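Side-chain contacts in sialidase B (PDB 4XJW), which cleaves terminal sialic acid residues from oligosaccharides, glycoproteins and glycolipids, hydrolysing alpha-2,3, alpha-2,6 and alpha-2,8 glycosidic linkages: residues A[8-13]-A[148-153]; A[93-98]-A[104-109]; A[319-324]-A[332-337]; A[404-409]-A[413-418]. The protein carries 1 engineered substitution. One frame throughout, in Å; residues are numbered along the deposited sequence.

Contact 1. Residues A[8-13]-A[148-153]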
loop_
_atom_site.group_PDB
_atom_site.type_symbol
_atom_site.label_atom_id
_atom_site.label_comp_id
_atom_site.label_asym_id
_atom_site.label_seq_id
_atom_site.Cartn_x
_atom_site.Cartn_y
_atom_site.Cartn_z
ATOM N N GLY A 8 18.325 30.565 7.597
ATOM C CA GLY A 8 18.486 29.532 6.595
ATOM C C GLY A 8 19.874 29.331 6.028
ATOM O O GLY A 8 20.833 29.963 6.462
ATOM N N SER A 9 19.960 28.438 5.044
ATOM C CA SER A 9 21.222 28.044 4.433
ATOM C C SER A 9 22.215 27.598 5.498
ATOM O O SER A 9 23.344 28.090 5.554
ATOM C CB SER A 9 21.806 29.183 3.591
ATOM O OG SER A 9 20.788 29.874 2.882
ATOM N N TYR A 10 21.774 26.682 6.360
ATOM C CA TYR A 10 22.649 26.083 7.364
ATOM C C TYR A 10 23.188 24.751 6.866
ATOM O O TYR A 10 22.423 23.832 6.573
ATOM C CB TYR A 10 21.904 25.848 8.680
ATOM C CG TYR A 10 21.430 27.092 9.389
ATOM C CD1 TYR A 10 22.308 27.864 10.143
ATOM C CD2 TYR A 10 20.096 27.484 9.326
ATOM C CE1 TYR A 10 21.872 28.999 10.797
ATOM C CE2 TYR A 10 19.653 28.612 9.981
ATOM C CZ TYR A 10 20.544 29.366 10.715
ATOM O OH TYR A 10 20.099 30.495 11.368
ATOM N N GLN A 11 24.507 24.651 6.767
ATOM C CA GLN A 11 25.140 23.394 6.428
ATOM C C GLN A 11 25.406 22.627 7.713
ATOM O O GLN A 11 26.094 23.123 8.604
ATOM C CB GLN A 11 26.442 23.633 5.672
ATOM C CG GLN A 11 26.234 24.406 4.383
ATOM C CD GLN A 11 25.273 23.697 3.452
ATOM O OE1 GLN A 11 25.464 22.523 3.132
ATOM N NE2 GLN A 11 24.226 24.396 3.030
ATOM N N LEU A 12 24.836 21.432 7.812
ATOM C CA LEU A 12 25.076 20.562 8.951
ATOM C C LEU A 12 26.138 19.545 8.550
ATOM O O LEU A 12 25.852 18.555 7.873
ATOM C CB LEU A 12 23.777 19.869 9.382
ATOM C CG LEU A 12 22.563 20.778 9.589
ATOM C CD1 LEU A 12 21.355 19.973 10.006
ATOM C CD2 LEU A 12 22.842 21.859 10.620
ATOM N N ASN A 13 27.382 19.809 8.939
ATOM C CA ASN A 13 28.468 18.897 8.625
ATOM C C ASN A 13 29.099 18.335 9.885
ATOM O O ASN A 13 30.235 18.673 10.221
ATOM C CB ASN A 13 29.525 19.586 7.757
ATOM C CG ASN A 13 28.986 20.003 6.401
ATOM O OD1 ASN A 13 28.645 19.162 5.570
ATOM N ND2 ASN A 13 28.913 21.307 6.168
ATOM N N ALA A 148 19.918 26.630 22.211
ATOM C CA ALA A 148 19.162 26.245 21.020
ATOM C C ALA A 148 20.173 25.843 19.954
ATOM O O ALA A 148 21.129 26.578 19.691
ATOM C CB ALA A 148 18.293 27.393 20.540
ATOM N N THR A 149 19.979 24.677 19.346
ATOM C CA THR A 149 21.014 24.085 18.518
ATOM C C THR A 149 20.462 23.537 17.208
ATOM O O THR A 149 19.359 22.986 17.173
ATOM C CB THR A 149 21.699 22.939 19.275
ATOM O OG1 THR A 149 22.034 23.379 20.595
ATOM C CG2 THR A 149 22.969 22.485 18.561
ATOM N N LEU A 150 21.227 23.702 16.131
ATOM C CA LEU A 150 20.943 22.998 14.879
ATOM C C LEU A 150 21.964 21.891 14.637
ATOM O O LEU A 150 23.164 22.085 14.848
ATOM C CB LEU A 150 20.956 23.969 13.704
ATOM C CG LEU A 150 19.995 25.139 13.819
ATOM C CD1 LEU A 150 20.168 26.070 12.630
ATOM C CD2 LEU A 150 18.556 24.626 13.911
ATOM N N GLY A 151 21.496 20.729 14.186
ATOM C CA GLY A 151 22.384 19.639 13.827
ATOM C C GLY A 151 23.020 18.873 14.982
ATOM O O GLY A 151 23.977 18.129 14.762
ATOM N N ALA A 152 22.489 19.056 16.192
ATOM C CA ALA A 152 22.932 18.353 17.396
ATOM C C ALA A 152 22.044 18.724 18.577
ATOM O O ALA A 152 21.226 19.640 18.475
ATOM C CB ALA A 152 24.384 18.700 17.724
ATOM N N VAL A 153 22.220 18.016 19.697
ATOM C CA VAL A 153 21.649 18.429 20.981
ATOM C C VAL A 153 22.802 18.618 21.962
ATOM O O VAL A 153 23.671 17.747 22.077
ATOM C CB VAL A 153 20.660 17.379 21.555
ATOM C CG1 VAL A 153 20.086 17.845 22.879
ATOM C CG2 VAL A 153 19.531 17.111 20.573
#
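The L150 side chain lays one methyl, CD1, over the face of the Y10 ring. CD1 lies 3.5 Å from the ring centroid of Y10, only 6° off the ring normal, so that all six ring carbons are met at nearly equal range; the closest, CD2 of Y10, is 3.6 Å from L150 CD1. This is a CH-pi contact in its simplest form, a single methyl centred on a ring, with the leucine side chain running at about a right angle to that of the tyrosine. The opposite face of the ring is approached, nearer its rim, by the carbonyl oxygen of G8 in the same strand. Two residues further along, L12 repeats the approach with aliphatic groups alone. With CG anti to its carbonyl carbon (chi1 -50°), L12 directs CD2 to within 3.9 Å of G151 CA and CD1 to within 4.0 Å of the same CA, while L12 CD2 lies 4.2 Å from L150 CB. G151 has a positive phi of 75° where strand 147-150 gives way to a loop, and its bare CA lets the L12 methyls come in over the backbone. The two strands belong to different sheets of the N-terminal domain, a concanavalin-like beta sandwich, and their side chains meet between those sheets. I167 and I170 of strand 166-173 add to the same apolar layer, and S9 with Y10 forms a G1 beta bulge facing I167. Dispersion and CH-pi attraction therefore carry the contact, whose specificity lies in shape: a methyl over a ring and a leucine against a glycine.

Contact 2. Residues A[93-98]-A[104-109]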
loop_
_atom_site.group_PDB
_atom_site.type_symbol
_atom_site.label_atom_id
_atom_site.label_comp_id
_atom_site.label_asym_id
_atom_site.label_seq_id
_atom_site.Cartn_x
_atom_site.Cartn_y
_atom_site.Cartn_z
ATOM N N ALA A 93 9.496 5.720 8.224
ATOM C CA ALA A 93 9.191 5.998 6.815
ATOM C C ALA A 93 8.454 7.314 6.627
ATOM O O ALA A 93 7.393 7.347 6.010
ATOM C CB ALA A 93 8.389 4.841 6.202
ATOM N N SER A 94 9.014 8.392 7.159
ATOM C CA SER A 94 8.373 9.708 7.062
ATOM C C SER A 94 9.041 10.686 6.085
ATOM O O SER A 94 8.485 11.754 5.818
ATOM C CB SER A 94 8.269 10.337 8.454
ATOM O OG SER A 94 7.406 9.584 9.282
ATOM N N LEU A 95 10.219 10.334 5.563
ATOM C CA LEU A 95 11.063 11.296 4.840
ATOM C C LEU A 95 11.400 10.870 3.420
ATOM O O LEU A 95 11.357 9.692 3.080
ATOM C CB LEU A 95 12.401 11.471 5.577
ATOM C CG LEU A 95 12.351 12.057 6.980
ATOM C CD1 LEU A 95 13.738 12.041 7.615
ATOM C CD2 LEU A 95 11.825 13.466 6.948
ATOM N N TRP A 96 11.753 11.851 2.595
ATOM C CA TRP A 96 12.403 11.595 1.316
ATOM C C TRP A 96 13.875 11.962 1.405
ATOM O O TRP A 96 14.264 12.821 2.211
ATOM C CB TRP A 96 11.734 12.426 0.224
ATOM C CG TRP A 96 10.598 11.698 -0.441
ATOM C CD1 TRP A 96 9.314 11.573 0.027
ATOM C CD2 TRP A 96 10.647 10.979 -1.684
ATOM N NE1 TRP A 96 8.562 10.824 -0.863
ATOM C CE2 TRP A 96 9.359 10.446 -1.916
ATOM C CE3 TRP A 96 11.659 10.719 -2.616
ATOM C CZ2 TRP A 96 9.058 9.673 -3.045
ATOM C CZ3 TRP A 96 11.356 9.965 -3.739
ATOM C CH2 TRP A 96 10.066 9.449 -3.943
ATOM N N GLY A 97 14.696 11.321 0.582
ATOM C CA GLY A 97 16.128 11.583 0.572
ATOM C C GLY A 97 16.575 12.267 -0.708
ATOM O O GLY A 97 17.056 13.413 -0.684
ATOM N N LYS A 98 16.390 11.567 -1.831
ATOM C CA LYS A 98 16.779 12.062 -3.153
ATOM C C LYS A 98 15.703 11.752 -4.186
ATOM O O LYS A 98 14.934 10.805 -4.030
ATOM C CB LYS A 98 18.086 11.408 -3.624
ATOM C CG LYS A 98 19.336 11.843 -2.875
ATOM C CD LYS A 98 20.607 11.235 -3.478
ATOM C CE LYS A 98 21.086 12.019 -4.700
ATOM N NZ LYS A 98 22.049 11.235 -5.527
ATOM N N VAL A 104 16.151 15.972 -1.808
ATOM C CA VAL A 104 14.791 16.483 -1.655
ATOM C C VAL A 104 14.692 17.458 -0.498
ATOM O O VAL A 104 15.236 17.211 0.576
ATOM C CB VAL A 104 13.791 15.328 -1.426
ATOM C CG1 VAL A 104 12.422 15.852 -0.950
ATOM C CG2 VAL A 104 13.647 14.498 -2.694
ATOM N N GLU A 105 13.997 18.570 -0.717
ATOM C CA GLU A 105 13.706 19.486 0.369
ATOM C C GLU A 105 12.465 19.005 1.093
ATOM O O GLU A 105 11.352 19.187 0.609
ATOM C CB GLU A 105 13.494 20.910 -0.142
ATOM C CG GLU A 105 13.078 21.858 0.977
ATOM C CD GLU A 105 13.204 23.319 0.591
ATOM O OE1 GLU A 105 12.161 23.976 0.408
ATOM O OE2 GLU A 105 14.351 23.804 0.485
ATOM N N ASN A 106 12.664 18.367 2.241
ATOM C CA ASN A 106 11.547 17.966 3.084
ATOM C C ASN A 106 11.003 19.141 3.852
ATOM O O ASN A 106 11.766 20.004 4.295
ATOM C CB ASN A 106 11.977 16.912 4.100
ATOM C CG ASN A 106 12.475 15.643 3.451
ATOM O OD1 ASN A 106 11.684 14.788 3.031
ATOM N ND2 ASN A 106 13.790 15.513 3.354
ATOM N N THR A 107 9.686 19.176 4.013
ATOM C CA THR A 107 9.050 20.256 4.752
ATOM C C THR A 107 8.467 19.677 6.028
ATOM O O THR A 107 7.496 18.908 5.994
ATOM C CB THR A 107 7.935 20.948 3.933
ATOM O OG1 THR A 107 8.470 21.422 2.688
ATOM C CG2 THR A 107 7.340 22.141 4.705
ATOM N N LEU A 108 9.063 20.045 7.156
ATOM C CA LEU A 108 8.650 19.509 8.445
ATOM C C LEU A 108 7.913 20.596 9.228
ATOM O O LEU A 108 8.363 21.729 9.290
ATOM C CB LEU A 108 9.875 18.986 9.196
ATOM C CG LEU A 108 9.664 18.419 10.597
ATOM C CD1 LEU A 108 10.682 17.323 10.901
ATOM C CD2 LEU A 108 9.750 19.515 11.671
ATOM N N VAL A 109 6.768 20.249 9.804
ATOM C CA VAL A 109 6.040 21.167 10.679
ATOM C C VAL A 109 5.705 20.449 11.981
ATOM O O VAL A 109 4.998 19.438 11.971
ATOM C CB VAL A 109 4.724 21.640 10.043
ATOM C CG1 VAL A 109 3.997 22.612 10.987
ATOM C CG2 VAL A 109 4.996 22.308 8.706
HETATM O O HOH W 1 16.710 15.127 1.533
#
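The side-chain amide of N106 reads the backbone of W96 through both of its polar atoms. OD1 of N106 accepts from W96 N at 3.0 Å, with an N-H...O angle of 162°, while ND2 of N106 donates to W96 O at 3.0 Å. The carbonyl oxygen lies almost in the N106 amide plane, and the paired bonds fix the rotation of that amide. CG of N106, anti to its carbonyl carbon (chi1 -62°), brings the group from strand 102-113 across to the loop. N124 ND2 supplies a second donor to N106 OD1. Further along, V104 N donates to G97 O at 2.9 Å, and a water lies within hydrogen-bonding distance of both G97 O and V104 O, 2.8 Å from G97 O. Outside these bonds aliphatic groups do the packing, against side chain and backbone alike. V104 CG1 sits 3.7 Å from W96 CB, and V104 CG2 rests against the K98 backbone. A methyl of L95, CD2, approaches N106 OD1 to 4.1 Å. The indole leads away from the strand, its NE1 bonded to Q648 and its ring in a cation-pi contact with K632, so this loop of the N-terminal domain also reaches later parts of the chain. A buried asparagine thus pairs with both the N-H and the C=O of a loop residue, much as a neighbouring strand would.

Contact 3. Residues A[319-324]-A[332-337]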
loop_
_atom_site.group_PDB
_atom_site.type_symbol
_atom_site.label_atom_id
_atom_site.label_comp_id
_atom_site.label_asym_id
_atom_site.label_seq_id
_atom_site.Cartn_x
_atom_site.Cartn_y
_atom_site.Cartn_z
ATOM N N LYS A 319 -7.509 -25.105 2.104
ATOM C CA LYS A 319 -6.693 -25.332 0.913
ATOM C C LYS A 319 -7.206 -26.483 0.055
ATOM O O LYS A 319 -6.807 -26.618 -1.101
ATOM C CB LYS A 319 -5.236 -25.598 1.308
ATOM C CG LYS A 319 -4.594 -24.485 2.124
ATOM C CD LYS A 319 -4.633 -23.163 1.368
ATOM C CE LYS A 319 -3.887 -22.073 2.122
ATOM N NZ LYS A 319 -4.503 -21.800 3.448
ATOM N N ALA A 320 -8.092 -27.304 0.617
ATOM C CA ALA A 320 -8.551 -28.517 -0.065
ATOM C C ALA A 320 -10.012 -28.452 -0.505
ATOM O O ALA A 320 -10.673 -29.487 -0.662
ATOM C CB ALA A 320 -8.326 -29.732 0.826
ATOM N N ASP A 321 -10.514 -27.238 -0.713
ATOM C CA ASP A 321 -11.899 -27.047 -1.113
ATOM C C ASP A 321 -12.012 -25.798 -1.978
ATOM O O ASP A 321 -11.583 -24.722 -1.564
ATOM C CB ASP A 321 -12.781 -26.893 0.127
ATOM C CG ASP A 321 -14.235 -27.186 -0.149
ATOM O OD1 ASP A 321 -14.711 -26.894 -1.265
ATOM O OD2 ASP A 321 -14.910 -27.702 0.768
ATOM N N SER A 322 -12.590 -25.948 -3.167
ATOM C CA SER A 322 -12.743 -24.837 -4.109
ATOM C C SER A 322 -13.946 -23.975 -3.772
ATOM O O SER A 322 -14.038 -22.820 -4.200
ATOM C CB SER A 322 -12.913 -25.375 -5.529
ATOM O OG SER A 322 -14.197 -25.952 -5.695
ATOM N N GLY A 323 -14.883 -24.548 -3.025
ATOM C CA GLY A 323 -16.128 -23.866 -2.725
ATOM C C GLY A 323 -17.223 -24.141 -3.738
ATOM O O GLY A 323 -18.334 -23.632 -3.604
ATOM N N PHE A 324 -16.911 -24.935 -4.761
ATOM C CA PHE A 324 -17.876 -25.231 -5.815
ATOM C C PHE A 324 -18.078 -26.728 -5.994
ATOM O O PHE A 324 -17.144 -27.508 -5.836
ATOM C CB PHE A 324 -17.409 -24.681 -7.161
ATOM C CG PHE A 324 -17.215 -23.200 -7.186
ATOM C CD1 PHE A 324 -16.004 -22.648 -6.809
ATOM C CD2 PHE A 324 -18.237 -22.361 -7.610
ATOM C CE1 PHE A 324 -15.811 -21.280 -6.840
ATOM C CE2 PHE A 324 -18.055 -20.992 -7.637
ATOM C CZ PHE A 324 -16.842 -20.453 -7.259
ATOM N N TYR A 332 -21.089 -25.050 -9.346
ATOM C CA TYR A 332 -22.109 -24.391 -8.549
ATOM C C TYR A 332 -21.570 -24.083 -7.172
ATOM O O TYR A 332 -20.975 -24.944 -6.527
ATOM C CB TYR A 332 -23.355 -25.269 -8.445
ATOM C CG TYR A 332 -23.999 -25.527 -9.780
ATOM C CD1 TYR A 332 -24.681 -24.516 -10.445
ATOM C CD2 TYR A 332 -23.922 -26.776 -10.383
ATOM C CE1 TYR A 332 -25.269 -24.736 -11.672
ATOM C CE2 TYR A 332 -24.511 -27.006 -11.616
ATOM C CZ TYR A 332 -25.184 -25.981 -12.252
ATOM O OH TYR A 332 -25.777 -26.192 -13.475
ATOM N N LEU A 333 -21.780 -22.845 -6.736
ATOM C CA LEU A 333 -21.328 -22.387 -5.430
ATOM C C LEU A 333 -22.049 -23.142 -4.319
ATOM O O LEU A 333 -23.283 -23.191 -4.300
ATOM C CB LEU A 333 -21.588 -20.886 -5.301
ATOM C CG LEU A 333 -21.066 -20.169 -4.056
ATOM C CD1 LEU A 333 -19.549 -20.152 -4.064
ATOM C CD2 LEU A 333 -21.626 -18.746 -3.998
ATOM N N LYS A 334 -21.279 -23.740 -3.415
ATOM C CA LYS A 334 -21.840 -24.501 -2.300
ATOM C C LYS A 334 -22.197 -23.562 -1.164
ATOM O O LYS A 334 -21.512 -22.564 -0.938
ATOM C CB LYS A 334 -20.855 -25.568 -1.811
ATOM C CG LYS A 334 -20.537 -26.641 -2.842
ATOM C CD LYS A 334 -19.605 -27.702 -2.290
ATOM C CE LYS A 334 -18.222 -27.142 -2.030
ATOM N NZ LYS A 334 -17.303 -28.162 -1.470
ATOM N N LEU A 335 -23.283 -23.874 -0.462
ATOM C CA LEU A 335 -23.688 -23.091 0.698
ATOM C C LEU A 335 -23.999 -23.983 1.894
ATOM O O LEU A 335 -24.498 -25.100 1.741
ATOM C CB LEU A 335 -24.919 -22.244 0.388
ATOM C CG LEU A 335 -24.801 -21.137 -0.658
ATOM C CD1 LEU A 335 -26.163 -20.528 -0.967
ATOM C CD2 LEU A 335 -23.825 -20.071 -0.195
ATOM N N LYS A 336 -23.708 -23.465 3.081
ATOM C CA LYS A 336 -24.057 -24.127 4.330
ATOM C C LYS A 336 -25.108 -23.288 5.027
ATOM O O LYS A 336 -24.953 -22.070 5.173
ATOM C CB LYS A 336 -22.825 -24.284 5.225
ATOM C CG LYS A 336 -23.150 -24.583 6.689
ATOM C CD LYS A 336 -21.895 -24.868 7.488
ATOM C CE LYS A 336 -21.241 -26.145 7.006
ATOM N NZ LYS A 336 -19.993 -26.463 7.755
ATOM N N LYS A 337 -26.193 -23.928 5.450
ATOM C CA LYS A 337 -27.254 -23.205 6.127
ATOM C C LYS A 337 -26.981 -23.211 7.623
ATOM O O LYS A 337 -26.422 -24.171 8.149
ATOM C CB LYS A 337 -28.613 -23.832 5.822
ATOM C CG LYS A 337 -29.780 -22.925 6.159
ATOM C CD LYS A 337 -31.118 -23.599 5.889
ATOM C CE LYS A 337 -32.277 -22.663 6.204
ATOM N NZ LYS A 337 -33.602 -23.331 6.029
HETATM O O HOH W 2 -17.365 -26.878 1.455
HETATM O O HOH W 3 -19.016 -22.459 -1.177
#
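The beta hairpin of strands 324-327 and 330-337 sets F324, at the start of its first strand, opposite L333 as a non-hydrogen-bonded pair, their CA atoms 4.5 Å apart. The neighbouring backbone bond runs from K334 N to G323 O and is 3.0 Å long. A CA-H...O contact joins F324 CA to Y332 O. The two apolar side chains of the pair share a face of the sheet: L333 CD1 lies over one face of the F324 ring, 4.0 Å from its CE2, and also touches G323 O. The strands belong to the large antiparallel sheet that projects from the catalytic propeller, and the approach to it is shaped by two successive turns. D321 OD1 accepts from G323 N in an Asx turn, and S322 OG accepts from F324 N in an ST turn, which also sets S322 OG at the edge of the F324 ring, in its plane. D321 has a further task. Its OD1 receives K334 NZ at 2.9 Å on its syn lone pair as a salt bridge, whereas OD2 makes only a weak bond to the same nitrogen; G323 N comes to OD1 on the anti side, well out of the carboxylate plane, so two donors grip one oxygen. The lysine reaches it by running alongside the G323-F324 backbone, its chain bent about the CG-CD bond (chi3 -68°), with K334 CE 3.6 Å from G323 C. One water bridges D321 OD2 and K334 NZ, and a second spans G323 O and K334 O.

Contact 4. Residues A[404-409]-A[413-418]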
loop_
_atom_site.group_PDB
_atom_site.type_symbol
_atom_site.label_atom_id
_atom_site.label_comp_id
_atom_site.label_asym_id
_atom_site.label_seq_id
_atom_site.Cartn_x
_atom_site.Cartn_y
_atom_site.Cartn_z
ATOM N N MET A 404 -28.123 -9.132 3.538
ATOM C CA MET A 404 -27.426 -10.354 3.925
ATOM C C MET A 404 -26.654 -10.889 2.735
ATOM O O MET A 404 -27.233 -11.147 1.684
ATOM C CB MET A 404 -28.428 -11.405 4.415
ATOM C CG MET A 404 -27.819 -12.767 4.749
ATOM S SD MET A 404 -29.109 -13.934 5.222
ATOM C CE MET A 404 -29.629 -13.212 6.782
ATOM N N ASN A 405 -25.347 -11.056 2.908
ATOM C CA ASN A 405 -24.474 -11.539 1.841
ATOM C C ASN A 405 -23.883 -12.889 2.239
ATOM O O ASN A 405 -23.515 -13.095 3.398
ATOM C CB ASN A 405 -23.368 -10.509 1.586
ATOM C CG ASN A 405 -22.576 -10.791 0.328
ATOM O OD1 ASN A 405 -21.882 -11.795 0.234
ATOM N ND2 ASN A 405 -22.661 -9.890 -0.641
ATOM N N VAL A 406 -23.770 -13.806 1.278
ATOM C CA VAL A 406 -23.294 -15.152 1.578
ATOM C C VAL A 406 -21.827 -15.189 2.017
ATOM O O VAL A 406 -21.351 -16.212 2.505
ATOM C CB VAL A 406 -23.514 -16.136 0.402
ATOM C CG1 VAL A 406 -24.994 -16.297 0.107
ATOM C CG2 VAL A 406 -22.741 -15.683 -0.841
ATOM N N PHE A 407 -21.121 -14.073 1.846
ATOM C CA PHE A 407 -19.742 -13.956 2.314
ATOM C C PHE A 407 -19.623 -13.456 3.761
ATOM O O PHE A 407 -18.515 -13.333 4.295
ATOM C CB PHE A 407 -18.953 -13.044 1.363
ATOM C CG PHE A 407 -18.533 -13.728 0.087
ATOM C CD1 PHE A 407 -19.383 -13.762 -1.010
ATOM C CD2 PHE A 407 -17.293 -14.344 -0.005
ATOM C CE1 PHE A 407 -18.994 -14.398 -2.184
ATOM C CE2 PHE A 407 -16.902 -14.996 -1.175
ATOM C CZ PHE A 407 -17.748 -15.012 -2.256
ATOM N N TYR A 408 -20.761 -13.203 4.406
ATOM C CA TYR A 408 -20.770 -12.570 5.723
ATOM C C TYR A 408 -20.863 -13.573 6.870
ATOM O O TYR A 408 -21.411 -14.668 6.713
ATOM C CB TYR A 408 -21.943 -11.601 5.870
ATOM C CG TYR A 408 -21.919 -10.371 4.994
ATOM C CD1 TYR A 408 -20.842 -10.081 4.164
ATOM C CD2 TYR A 408 -22.990 -9.489 5.014
ATOM C CE1 TYR A 408 -20.843 -8.932 3.372
ATOM C CE2 TYR A 408 -22.998 -8.356 4.234
ATOM C CZ TYR A 408 -21.932 -8.081 3.413
ATOM O OH TYR A 408 -21.987 -6.933 2.640
ATOM N N LYS A 409 -20.362 -13.160 8.026
ATOM C CA LYS A 409 -20.372 -14.000 9.226
ATOM C C LYS A 409 -21.803 -14.272 9.691
ATOM O O LYS A 409 -22.113 -15.372 10.140
ATOM C CB LYS A 409 -19.580 -13.312 10.335
ATOM C CG LYS A 409 -19.671 -13.990 11.697
ATOM C CD LYS A 409 -18.849 -13.214 12.711
ATOM C CE LYS A 409 -18.913 -13.846 14.088
ATOM N NZ LYS A 409 -18.104 -13.088 15.087
ATOM N N PHE A 413 -27.089 -18.350 4.940
ATOM C CA PHE A 413 -26.367 -19.248 4.051
ATOM C C PHE A 413 -24.946 -18.728 3.857
ATOM O O PHE A 413 -24.754 -17.552 3.547
ATOM C CB PHE A 413 -27.072 -19.334 2.694
ATOM C CG PHE A 413 -28.355 -20.100 2.730
ATOM C CD1 PHE A 413 -28.347 -21.483 2.686
ATOM C CD2 PHE A 413 -29.569 -19.433 2.794
ATOM C CE1 PHE A 413 -29.535 -22.199 2.718
ATOM C CE2 PHE A 413 -30.763 -20.139 2.819
ATOM C CZ PHE A 413 -30.742 -21.522 2.778
ATOM N N LYS A 414 -23.959 -19.597 4.048
ATOM C CA LYS A 414 -22.555 -19.189 3.999
ATOM C C LYS A 414 -21.745 -19.999 2.992
ATOM O O LYS A 414 -21.957 -21.204 2.833
ATOM C CB LYS A 414 -21.939 -19.279 5.403
ATOM C CG LYS A 414 -22.467 -18.184 6.320
ATOM C CD LYS A 414 -22.061 -18.388 7.769
ATOM C CE LYS A 414 -20.689 -17.836 8.064
ATOM N NZ LYS A 414 -20.449 -17.772 9.545
ATOM N N VAL A 415 -20.821 -19.330 2.305
ATOM C CA VAL A 415 -19.932 -20.010 1.371
ATOM C C VAL A 415 -18.818 -20.732 2.116
ATOM O O VAL A 415 -18.577 -20.488 3.301
ATOM C CB VAL A 415 -19.316 -19.030 0.351
ATOM C CG1 VAL A 415 -20.408 -18.360 -0.461
ATOM C CG2 VAL A 415 -18.475 -17.982 1.053
ATOM N N THR A 416 -18.140 -21.626 1.408
ATOM C CA THR A 416 -16.984 -22.323 1.951
ATOM C C THR A 416 -15.925 -21.316 2.402
ATOM O O THR A 416 -15.648 -20.353 1.686
ATOM C CB THR A 416 -16.381 -23.249 0.874
ATOM O OG1 THR A 416 -17.366 -24.210 0.457
ATOM C CG2 THR A 416 -15.154 -23.960 1.382
ATOM N N PRO A 417 -15.367 -21.502 3.610
ATOM C CA PRO A 417 -14.337 -20.596 4.139
ATOM C C PRO A 417 -13.013 -20.809 3.436
ATOM O O PRO A 417 -12.091 -21.383 3.994
ATOM C CB PRO A 417 -14.226 -21.005 5.614
ATOM C CG PRO A 417 -14.632 -22.457 5.609
ATOM C CD PRO A 417 -15.745 -22.529 4.599
ATOM N N THR A 418 -12.928 -20.340 2.197
ATOM C CA THR A 418 -11.705 -20.467 1.420
ATOM C C THR A 418 -11.577 -19.213 0.576
ATOM O O THR A 418 -12.458 -18.361 0.624
ATOM C CB THR A 418 -11.735 -21.731 0.527
ATOM O OG1 THR A 418 -10.433 -21.973 -0.029
ATOM C CG2 THR A 418 -12.767 -21.591 -0.589
#
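K414 runs its side chain along the carbonyls of Y408 and K409, in contact from CG outward. The residues before them form a type I beta turn from N405 to Y408, opened by an Asx turn in which N405 OD1 accepts from F407 N, and it leads toward the short strand 413-414. From CB the lysine chain extends to CG, which lies 3.7 Å from Y408 O; CD follows, near both Y408 O and K409 O; K414 CE is 3.5 Å from Y408 O; and the tip, K414 NZ, donates to K409 O at 3.0 Å. A bend at chi3 (85°) curls the end back to the turn. The backbone adds V415 N bonded to V406 O at 3.2 Å, a carbonyl that also receives a CA-H...O contact from K414. Beyond it the side chains pack as an apolar patch. V406 CG2 meets V415 CG1 at 3.6 Å, the two valines crossing at about a right angle. V415 turns its other methyl, CG2, to the F407 ring as a CH-pi contact, displaced toward the rim, 21° off the ring normal. L333 and L335 of strand 330-337 touch V415 as well, tying the turn to the sheet. F413, whose ring leads away, packs edge-to-face with Y345 and Y364. The turn itself is braced from within: N405 CB sits 3.2 Å above the Y408 ring plane, over its centre.

Contacts 1 and 2 lie in the N-terminal domain, their centres about 16 Å apart, and both reach the same seven-stranded sheet; contact 1 joins it to the other sheet by apolar packing, whereas contact 2 ties a loop to it through hydrogen bonds of an asparagine side-chain amide. Contacts 3 and 4 sit on the other side of the chain's centre, with centres about 10 Å apart, and touch through strands 330-337 and 413-414, where K336 N probably bonds to K414 O. Contacts 1, 2 and 4 are buried, while contact 3 is partly buried and bears a hydrated salt bridge. Each of these last two uses a lysine, with a carboxylate partner in contact 3 and a backbone carbonyl in contact 4.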